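Local coordinates for hydrogenase expression/formation protein (HypB) (Archaeoglobus fulgidus, PDB 2WSM), which probably acts as a GTP-binding, GTP-hydrolysing maturation factor for hydrogenase that binds nickel and zinc and dimerises in a GTP-dependent way, at residues R49-I54 with F201-I205; V58-M63 with D108-I114; G142-E147 with K176-A181. All blocks are in the same frame, centred on the assembly; numbering follows the deposited sequence.

Interaction 1. Residues R49-I54 with F201-I205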
loop_
_atom_site.group_PDB
_atom_site.type_symbol
_atom_site.label_atom_id
_atom_site.label_comp_id
_atom_site.label_asym_id
_atom_site.label_seq_id
_atom_site.Cartn_x
_atom_site.Cartn_y
_atom_site.Cartn_z
ATOM N N ARG A 49 9.705 3.643 24.580
ATOM C CA ARG A 49 10.515 4.763 25.051
ATOM C C ARG A 49 9.645 5.979 25.359
ATOM O O ARG A 49 9.876 6.683 26.332
ATOM C CB ARG A 49 11.608 5.115 24.036
ATOM C CG ARG A 49 12.661 4.022 23.830
ATOM C CD ARG A 49 13.570 3.869 25.056
ATOM N NE ARG A 49 13.940 5.172 25.596
ATOM C CZ ARG A 49 15.015 5.859 25.229
ATOM N NH1 ARG A 49 15.848 5.354 24.332
ATOM N NH2 ARG A 49 15.261 7.047 25.769
ATOM N N THR A 50 8.634 6.215 24.536
ATOM C CA THR A 50 7.707 7.316 24.771
ATOM C C THR A 50 6.954 7.122 26.082
ATOM O O THR A 50 6.832 8.039 26.893
ATOM C CB THR A 50 6.664 7.405 23.655
ATOM O OG1 THR A 50 7.314 7.670 22.410
ATOM C CG2 THR A 50 5.646 8.496 23.958
ATOM N N ILE A 51 6.424 5.920 26.260
ATOM C CA ILE A 51 5.683 5.576 27.457
ATOM C C ILE A 51 6.563 5.779 28.688
ATOM O O ILE A 51 6.111 6.297 29.710
ATOM C CB ILE A 51 5.166 4.127 27.364
ATOM C CG1 ILE A 51 4.085 4.043 26.281
ATOM C CG2 ILE A 51 4.629 3.648 28.707
ATOM C CD1 ILE A 51 3.799 2.643 25.821
ATOM N N GLU A 52 7.832 5.407 28.562
ATOM C CA GLU A 52 8.776 5.509 29.666
ATOM C C GLU A 52 9.076 6.954 30.041
ATOM O O GLU A 52 9.237 7.275 31.216
ATOM C CB GLU A 52 10.065 4.764 29.334
ATOM C CG GLU A 52 9.945 3.263 29.509
ATOM C CD GLU A 52 10.894 2.477 28.624
ATOM O OE1 GLU A 52 12.006 2.974 28.338
ATOM O OE2 GLU A 52 10.519 1.354 28.220
ATOM N N ARG A 53 9.133 7.825 29.042
ATOM C CA ARG A 53 9.533 9.207 29.267
ATOM C C ARG A 53 8.406 10.094 29.803
ATOM O O ARG A 53 8.621 10.884 30.717
ATOM C CB ARG A 53 10.144 9.808 27.994
ATOM C CG ARG A 53 10.217 11.330 27.991
ATOM C CD ARG A 53 11.249 11.866 28.979
ATOM N NE ARG A 53 12.592 11.374 28.682
ATOM C CZ ARG A 53 13.483 12.016 27.931
ATOM N NH1 ARG A 53 14.682 11.484 27.721
ATOM N NH2 ARG A 53 13.181 13.189 27.388
ATOM N N ILE A 54 7.208 9.964 29.249
ATOM C CA ILE A 54 6.106 10.848 29.633
ATOM C C ILE A 54 4.863 10.119 30.145
ATOM O O ILE A 54 3.818 10.739 30.333
ATOM C CB ILE A 54 5.676 11.774 28.466
ATOM C CG1 ILE A 54 5.315 10.946 27.230
ATOM C CG2 ILE A 54 6.764 12.807 28.157
ATOM C CD1 ILE A 54 4.614 11.737 26.147
ATOM N N PHE A 201 15.179 12.418 20.136
ATOM C CA PHE A 201 14.120 11.958 21.029
ATOM C C PHE A 201 13.342 13.105 21.660
ATOM O O PHE A 201 12.108 13.105 21.667
ATOM C CB PHE A 201 14.673 11.028 22.114
ATOM C CG PHE A 201 13.604 10.353 22.933
ATOM C CD1 PHE A 201 12.765 9.402 22.359
ATOM C CD2 PHE A 201 13.428 10.673 24.268
ATOM C CE1 PHE A 201 11.776 8.781 23.107
ATOM C CE2 PHE A 201 12.439 10.051 25.028
ATOM C CZ PHE A 201 11.612 9.103 24.445
ATOM N N GLU A 202 14.070 14.079 22.192
ATOM C CA GLU A 202 13.451 15.244 22.805
ATOM C C GLU A 202 12.588 15.967 21.785
ATOM O O GLU A 202 11.501 16.450 22.099
ATOM C CB GLU A 202 14.526 16.185 23.340
ATOM C CG GLU A 202 15.523 15.507 24.271
ATOM C CD GLU A 202 14.976 15.269 25.669
ATOM O OE1 GLU A 202 13.742 15.392 25.870
ATOM O OE2 GLU A 202 15.793 14.960 26.567
ATOM N N GLU A 203 13.088 16.046 20.558
ATOM C CA GLU A 203 12.325 16.650 19.480
ATOM C C GLU A 203 11.003 15.907 19.309
ATOM O O GLU A 203 9.952 16.532 19.172
ATOM C CB GLU A 203 13.131 16.632 18.184
ATOM C CG GLU A 203 12.413 17.255 17.001
ATOM C CD GLU A 203 13.363 17.671 15.874
ATOM O OE1 GLU A 203 14.466 17.089 15.757
ATOM O OE2 GLU A 203 13.000 18.585 15.105
ATOM N N TRP A 204 11.067 14.574 19.327
ATOM C CA TRP A 204 9.879 13.734 19.199
ATOM C C TRP A 204 8.901 14.011 20.327
ATOM O O TRP A 204 7.704 14.198 20.106
ATOM C CB TRP A 204 10.281 12.255 19.197
ATOM C CG TRP A 204 9.169 11.287 19.516
ATOM C CD1 TRP A 204 9.015 10.574 20.664
ATOM C CD2 TRP A 204 8.061 10.927 18.671
ATOM N NE1 TRP A 204 7.884 9.790 20.592
ATOM C CE2 TRP A 204 7.281 9.990 19.379
ATOM C CE3 TRP A 204 7.652 11.311 17.391
ATOM C CZ2 TRP A 204 6.118 9.423 18.846
ATOM C CZ3 TRP A 204 6.495 10.744 16.859
ATOM C CH2 TRP A 204 5.743 9.813 17.587
ATOM N N ILE A 205 9.426 14.052 21.544
ATOM C CA ILE A 205 8.597 14.273 22.720
ATOM C C ILE A 205 7.953 15.651 22.643
ATOM O O ILE A 205 6.754 15.801 22.892
ATOM C CB ILE A 205 9.420 14.142 24.011
ATOM C CG1 ILE A 205 9.875 12.693 24.203
ATOM C CG2 ILE A 205 8.617 14.621 25.206
ATOM C CD1 ILE A 205 8.776 11.758 24.661
#
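Two helical segments cross steeply here. The axes of 49-54 and 201-205 come within 11.3 Å at a signed crossing angle of -75°. The nearest CA atoms are those of Thr50 and Ile205, 7.3 Å apart, so side chains fill most of the gap. Phe201 is the main wedge. The edge of its ring meets the backbone of the first helix, with Phe201 CZ 3.5 Å from Arg49 O. The Arg49 guanidinium lies over one ring face in a cation-pi contact, with Arg49 CZ 4.8 Å from the centroid of the Phe201 ring and 10° off the normal. The fold is that of a P-loop GTPase of the SIMIBI class. Helix 43-54 begins at a Walker A-like sequence, and the C-terminal helix 201-212 packs against it on the same face of the central sheet. Deeper in the contact, Trp204 NE1 donates a hydrogen bond of 2.9 Å to Thr50 OG1, which is also bonded to Leu46 O one helical turn back. On the outer side, Arg53 NH2 forms a 2.7 Å salt bridge with Glu202 OE1. The face of the Arg53 guanidinium also rests on the Phe201 edge, with Arg53 CZ 3.7 Å from Phe201 CE2. Ile205 fills the space behind Phe201: Ile205 CD1 is 3.7 Å from Arg53 CG, and Ile205 CG2 is 3.9 Å from Ile54 CG2.

Interaction 2. Residues V58-M63 with D108-I114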
loop_
_atom_site.group_PDB
_atom_site.type_symbol
_atom_site.label_atom_id
_atom_site.label_comp_id
_atom_site.label_asym_id
_atom_site.label_seq_id
_atom_site.Cartn_x
_atom_site.Cartn_y
_atom_site.Cartn_z
ATOM N N VAL A 58 1.363 11.811 31.308
ATOM C CA VAL A 58 0.355 11.660 30.260
ATOM C C VAL A 58 -0.180 10.236 30.187
ATOM O O VAL A 58 0.592 9.284 30.162
ATOM C CB VAL A 58 0.941 12.033 28.883
ATOM C CG1 VAL A 58 -0.093 11.848 27.786
ATOM C CG2 VAL A 58 1.462 13.464 28.899
ATOM N N LYS A 59 -1.502 10.098 30.140
ATOM C CA LYS A 59 -2.134 8.785 30.045
ATOM C C LYS A 59 -2.114 8.259 28.608
ATOM O O LYS A 59 -2.763 8.814 27.723
ATOM C CB LYS A 59 -3.571 8.836 30.573
ATOM C CG LYS A 59 -4.272 7.487 30.606
ATOM C CD LYS A 59 -3.737 6.611 31.736
ATOM C CE LYS A 59 -4.631 5.396 31.974
ATOM N NZ LYS A 59 -4.531 4.399 30.868
ATOM N N ILE A 60 -1.379 7.176 28.389
ATOM C CA ILE A 60 -1.138 6.662 27.044
ATOM C C ILE A 60 -1.756 5.291 26.807
ATOM O O ILE A 60 -1.638 4.389 27.643
ATOM C CB ILE A 60 0.376 6.559 26.768
ATOM C CG1 ILE A 60 1.019 7.942 26.811
ATOM C CG2 ILE A 60 0.641 5.881 25.429
ATOM C CD1 ILE A 60 2.537 7.911 26.875
ATOM N N GLY A 61 -2.411 5.140 25.658
ATOM C CA GLY A 61 -2.868 3.845 25.199
ATOM C C GLY A 61 -2.041 3.409 23.998
ATOM O O GLY A 61 -1.503 4.241 23.264
ATOM N N ALA A 62 -1.940 2.101 23.796
ATOM C CA ALA A 62 -1.200 1.564 22.664
ATOM C C ALA A 62 -1.982 0.468 21.950
ATOM O O ALA A 62 -2.438 -0.490 22.568
ATOM C CB ALA A 62 0.150 1.041 23.120
ATOM N N MET A 63 -2.139 0.629 20.644
ATOM C CA MET A 63 -2.724 -0.396 19.794
ATOM C C MET A 63 -1.656 -0.902 18.834
ATOM O O MET A 63 -1.194 -0.169 17.956
ATOM C CB MET A 63 -3.917 0.170 19.026
ATOM C CG MET A 63 -5.024 0.691 19.943
ATOM S SD MET A 63 -6.529 1.174 19.077
ATOM C CE MET A 63 -7.044 -0.407 18.412
ATOM N N ASP A 108 -10.163 6.818 27.946
ATOM C CA ASP A 108 -9.541 7.519 29.070
ATOM C C ASP A 108 -8.079 7.926 28.847
ATOM O O ASP A 108 -7.450 8.502 29.737
ATOM C CB ASP A 108 -9.658 6.681 30.348
ATOM C CG ASP A 108 -8.959 5.341 30.229
ATOM O OD1 ASP A 108 -7.714 5.311 30.332
ATOM O OD2 ASP A 108 -9.653 4.320 30.032
ATOM N N CYS A 109 -7.534 7.642 27.669
ATOM C CA CYS A 109 -6.156 8.039 27.383
ATOM C C CYS A 109 -6.099 9.426 26.746
ATOM O O CYS A 109 -6.965 9.795 25.957
ATOM C CB CYS A 109 -5.461 7.011 26.480
ATOM S SG CYS A 109 -5.503 5.285 27.070
ATOM N N ASP A 110 -5.079 10.199 27.100
ATOM C CA ASP A 110 -4.836 11.479 26.449
ATOM C C ASP A 110 -4.275 11.231 25.060
ATOM O O ASP A 110 -4.595 11.932 24.105
ATOM C CB ASP A 110 -3.833 12.311 27.255
ATOM C CG ASP A 110 -4.237 12.460 28.705
ATOM O OD1 ASP A 110 -5.455 12.533 28.976
ATOM O OD2 ASP A 110 -3.335 12.500 29.569
ATOM N N LEU A 111 -3.436 10.212 24.962
ATOM C CA LEU A 111 -2.701 9.939 23.742
ATOM C C LEU A 111 -2.809 8.460 23.401
ATOM O O LEU A 111 -2.475 7.603 24.222
ATOM C CB LEU A 111 -1.236 10.340 23.933
ATOM C CG LEU A 111 -0.248 10.067 22.796
ATOM C CD1 LEU A 111 -0.538 10.973 21.613
ATOM C CD2 LEU A 111 1.182 10.254 23.291
ATOM N N LEU A 112 -3.289 8.172 22.196
ATOM C CA LEU A 112 -3.403 6.810 21.699
ATOM C C LEU A 112 -2.425 6.553 20.554
ATOM O O LEU A 112 -2.595 7.070 19.439
ATOM C CB LEU A 112 -4.824 6.539 21.212
ATOM C CG LEU A 112 -5.066 5.140 20.643
ATOM C CD1 LEU A 112 -4.823 4.081 21.703
ATOM C CD2 LEU A 112 -6.476 5.037 20.103
ATOM N N LEU A 113 -1.404 5.753 20.833
ATOM C CA LEU A 113 -0.389 5.425 19.837
ATOM C C LEU A 113 -0.781 4.182 19.040
ATOM O O LEU A 113 -0.881 3.084 19.587
ATOM C CB LEU A 113 0.971 5.250 20.511
ATOM C CG LEU A 113 1.409 6.526 21.239
ATOM C CD1 LEU A 113 2.674 6.314 22.073
ATOM C CD2 LEU A 113 1.588 7.671 20.261
ATOM N N ILE A 114 -1.022 4.370 17.748
ATOM C CA ILE A 114 -1.479 3.288 16.891
ATOM C C ILE A 114 -0.392 2.832 15.922
ATOM O O ILE A 114 -0.042 3.532 14.961
ATOM C CB ILE A 114 -2.736 3.681 16.101
ATOM C CG1 ILE A 114 -3.822 4.205 17.051
ATOM C CG2 ILE A 114 -3.245 2.496 15.296
ATOM C CD1 ILE A 114 -5.151 4.503 16.367
#
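Strands 60-63 and 111-114 are parallel neighbours in the central sheet of the P-loop NTPase fold. Their axes lie 4.6 Å apart at 19°, and Ile60, Gly61, Ala62 and Met63 pair with Leu111, Leu112, Leu113 and Ile114. Strand 111-118 is bordered on its other side by strand 31-37. Gly61 makes a hollow between the strands. Cys109 SG fills part of it, 3.4 Å from Gly61 N, and Leu112 CD1 crowds the same spot. A CB on Gly61 would clash with that sulfur. Beyond the hollow, Met63 leans back over Leu112, with Met63 CG 3.8 Å from Leu112 CD1. Ile99 of helix 96-100 packs against Met63 and Ile114 on this face. On the other face Ile60 is the bump. Ile60 CG2 meets Leu113 CD1 at 3.9 Å, Ile60 CG1 lies 4.2 Å from Leu111 CD2, and Ile51 and Ile54 of helix 43-54 close over it. Small Ala62 adds little bulk beside Leu113. Regular parallel bonding holds the pair together: Gly61 N to Leu111 O is 2.9 Å, Leu113 N to Gly61 O is 2.9 Å, and Met63 N to Leu113 O is 3.0 Å. At the entry end, Asp108 has its stronger partner in Lys82 and only a weak salt bridge to Lys59. There Asp110 OD2 accepts a hydrogen bond from Lys59 N, just before the first strand, at 3.1 Å.

Interaction 3. Residues G142-E147 with K176-A181; sequences GDDVVE and KMKADA
In this P-loop NTPase fold, segment 142-147 follows strand 132-138 and packs on helix 174-184, which lies in the connection between strands 158-162 and 189-192. Gly142 to Val145 form a type I beta turn. Gly142 has phi/psi 101/139, where a CB would jam against the preceding carbonyl. A weakly bonded helix begins near Val145. Segment 176-181 is regular helix. The CA register is Asp143-Met177 5.5 Å, Glu147-Asp180 6.0 Å and Val146-Ala181 6.2 Å. Lys176 comes first. Its side chain is extended (t, t, t) until chi4 turns to p. It reaches over the turn, with Lys176 CE 3.3 Å from Asp143 O. Lys176 NZ makes salt bridges to Glu147 OE1 (3.1 Å) and, within its own helix, to Asp180 OD2 (3.0 Å). Met177 (m, t, p) has CG 3.5 Å from Asp143 CB and CE 3.8 Å from Val145 CG1. Asp143 OD2 is hydrogen-bonded to Asp173 N. Asp180 (chi1 m) completes the salt-bridge network, and Asp180 CB is 3.8 Å from Val146 CG1. Ala181 leaves room for Val146 (chi1 t), whose CG1 is 3.6 Å from Ala181 N. One water donates to Asp180 OD2 and Asp143 O, each 2.7 Å away, and accepts from Glu147 N at 3.2 Å.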
loop_
_atom_site.group_PDB
_atom_site.type_symbol
_atom_site.label_atom_id
_atom_site.label_comp_id
_atom_site.label_asym_id
_atom_site.label_seq_id
_atom_site.Cartn_x
_atom_site.Cartn_y
_atom_site.Cartn_z
ATOM N N GLY A 142 17.894 1.241 3.418
ATOM C CA GLY A 142 18.393 1.816 2.181
ATOM C C GLY A 142 17.968 3.267 2.050
ATOM O O GLY A 142 16.834 3.618 2.373
ATOM N N ASP A 143 18.877 4.113 1.574
ATOM C CA ASP A 143 18.605 5.547 1.484
ATOM C C ASP A 143 17.776 5.965 0.265
ATOM O O ASP A 143 17.550 7.153 0.043
ATOM C CB ASP A 143 19.905 6.356 1.572
ATOM C CG ASP A 143 20.932 5.921 0.551
ATOM O OD1 ASP A 143 20.544 5.644 -0.598
ATOM O OD2 ASP A 143 22.131 5.865 0.897
ATOM N N ASP A 144 17.318 4.988 -0.512
ATOM C CA ASP A 144 16.389 5.250 -1.610
ATOM C C ASP A 144 14.952 4.832 -1.254
ATOM O O ASP A 144 14.055 4.884 -2.092
ATOM C CB ASP A 144 16.828 4.509 -2.869
ATOM C CG ASP A 144 16.783 3.004 -2.697
ATOM O OD1 ASP A 144 16.856 2.527 -1.541
ATOM O OD2 ASP A 144 16.675 2.296 -3.717
ATOM N N VAL A 145 14.746 4.414 -0.012
ATOM C CA VAL A 145 13.431 3.967 0.443
ATOM C C VAL A 145 12.393 5.098 0.442
ATOM O O VAL A 145 11.226 4.866 0.166
ATOM C CB VAL A 145 13.513 3.317 1.843
ATOM C CG1 VAL A 145 14.029 4.321 2.851
ATOM C CG2 VAL A 145 12.152 2.747 2.269
ATOM N N VAL A 146 12.812 6.322 0.735
ATOM C CA VAL A 146 11.877 7.434 0.674
ATOM C C VAL A 146 11.432 7.682 -0.764
ATOM O O VAL A 146 10.240 7.785 -1.044
ATOM C CB VAL A 146 12.457 8.731 1.265
ATOM C CG1 VAL A 146 11.494 9.889 1.028
ATOM C CG2 VAL A 146 12.748 8.563 2.756
ATOM N N GLU A 147 12.387 7.761 -1.682
ATOM C CA GLU A 147 12.041 8.066 -3.061
ATOM C C GLU A 147 11.265 6.938 -3.745
ATOM O O GLU A 147 10.506 7.185 -4.673
ATOM C CB GLU A 147 13.274 8.491 -3.870
ATOM C CG GLU A 147 14.337 7.426 -4.071
ATOM C CD GLU A 147 15.474 7.923 -4.954
ATOM O OE1 GLU A 147 16.626 7.494 -4.744
ATOM O OE2 GLU A 147 15.213 8.750 -5.856
ATOM N N LYS A 176 20.471 12.535 2.104
ATOM C CA LYS A 176 19.668 12.259 0.916
ATOM C C LYS A 176 18.250 11.815 1.303
ATOM O O LYS A 176 17.267 12.185 0.656
ATOM C CB LYS A 176 20.330 11.171 0.079
ATOM C CG LYS A 176 19.482 10.687 -1.065
ATOM C CD LYS A 176 19.987 9.366 -1.619
ATOM C CE LYS A 176 18.925 8.726 -2.499
ATOM N NZ LYS A 176 18.361 9.716 -3.474
ATOM N N MET A 177 18.151 11.010 2.358
ATOM C CA MET A 177 16.855 10.540 2.818
ATOM C C MET A 177 16.030 11.740 3.277
ATOM O O MET A 177 14.861 11.876 2.926
ATOM C CB MET A 177 17.016 9.501 3.935
ATOM C CG MET A 177 17.730 8.246 3.486
ATOM S SD MET A 177 17.980 7.007 4.771
ATOM C CE MET A 177 16.310 6.394 5.001
ATOM N N LYS A 178 16.666 12.622 4.037
ATOM C CA LYS A 178 16.023 13.841 4.507
ATOM C C LYS A 178 15.523 14.701 3.347
ATOM O O LYS A 178 14.367 15.137 3.348
ATOM C CB LYS A 178 16.990 14.642 5.382
ATOM C CG LYS A 178 16.380 15.872 6.026
ATOM C CD LYS A 178 17.340 16.487 7.045
ATOM C CE LYS A 178 16.807 17.803 7.618
ATOM N NZ LYS A 178 15.622 17.634 8.521
ATOM N N ALA A 179 16.394 14.935 2.364
ATOM C CA ALA A 179 16.072 15.777 1.211
ATOM C C ALA A 179 14.956 15.192 0.339
ATOM O O ALA A 179 14.097 15.921 -0.149
ATOM C CB ALA A 179 17.332 16.041 0.370
ATOM N N ASP A 180 14.975 13.878 0.135
ATOM C CA ASP A 180 13.912 13.220 -0.623
ATOM C C ASP A 180 12.576 13.351 0.115
ATOM O O ASP A 180 11.534 13.553 -0.496
ATOM C CB ASP A 180 14.244 11.747 -0.871
ATOM C CG ASP A 180 15.455 11.560 -1.775
ATOM O OD1 ASP A 180 15.832 12.514 -2.471
ATOM O OD2 ASP A 180 16.035 10.456 -1.793
ATOM N N ALA A 181 12.623 13.254 1.437
ATOM C CA ALA A 181 11.433 13.384 2.271
ATOM C C ALA A 181 10.797 14.766 2.147
ATOM O O ALA A 181 9.579 14.901 2.028
ATOM C CB ALA A 181 11.786 13.093 3.726
HETATM O O HOH W 1 15.176 8.324 -0.322
#

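How the interactions relate
All three contacts belong to one domain built on a seven-stranded parallel sheet. Interaction 1 joins residues far apart in sequence, and interactions 2 and 3 lie in turn within the loop it closes. Interactions 1 and 2 have centres 13 Å apart and touch. Helix 43-54 packs on strand 60-64, next in the chain (Ile51 CA to Ile60 CD1, 4.0 Å), and on strand 111-118 (Thr50 CG2 to Leu113 CD1, 4.1 Å). Interaction 3 lies across the chain's centre from interaction 2, centres about 30 Å apart, beside strands 132-138, 158-162 and 189-192. It does not touch interaction 1 (centres about 24 Å apart, nearest atoms about 7 Å). The C-terminal helix is thus tied to the probable P-loop helix.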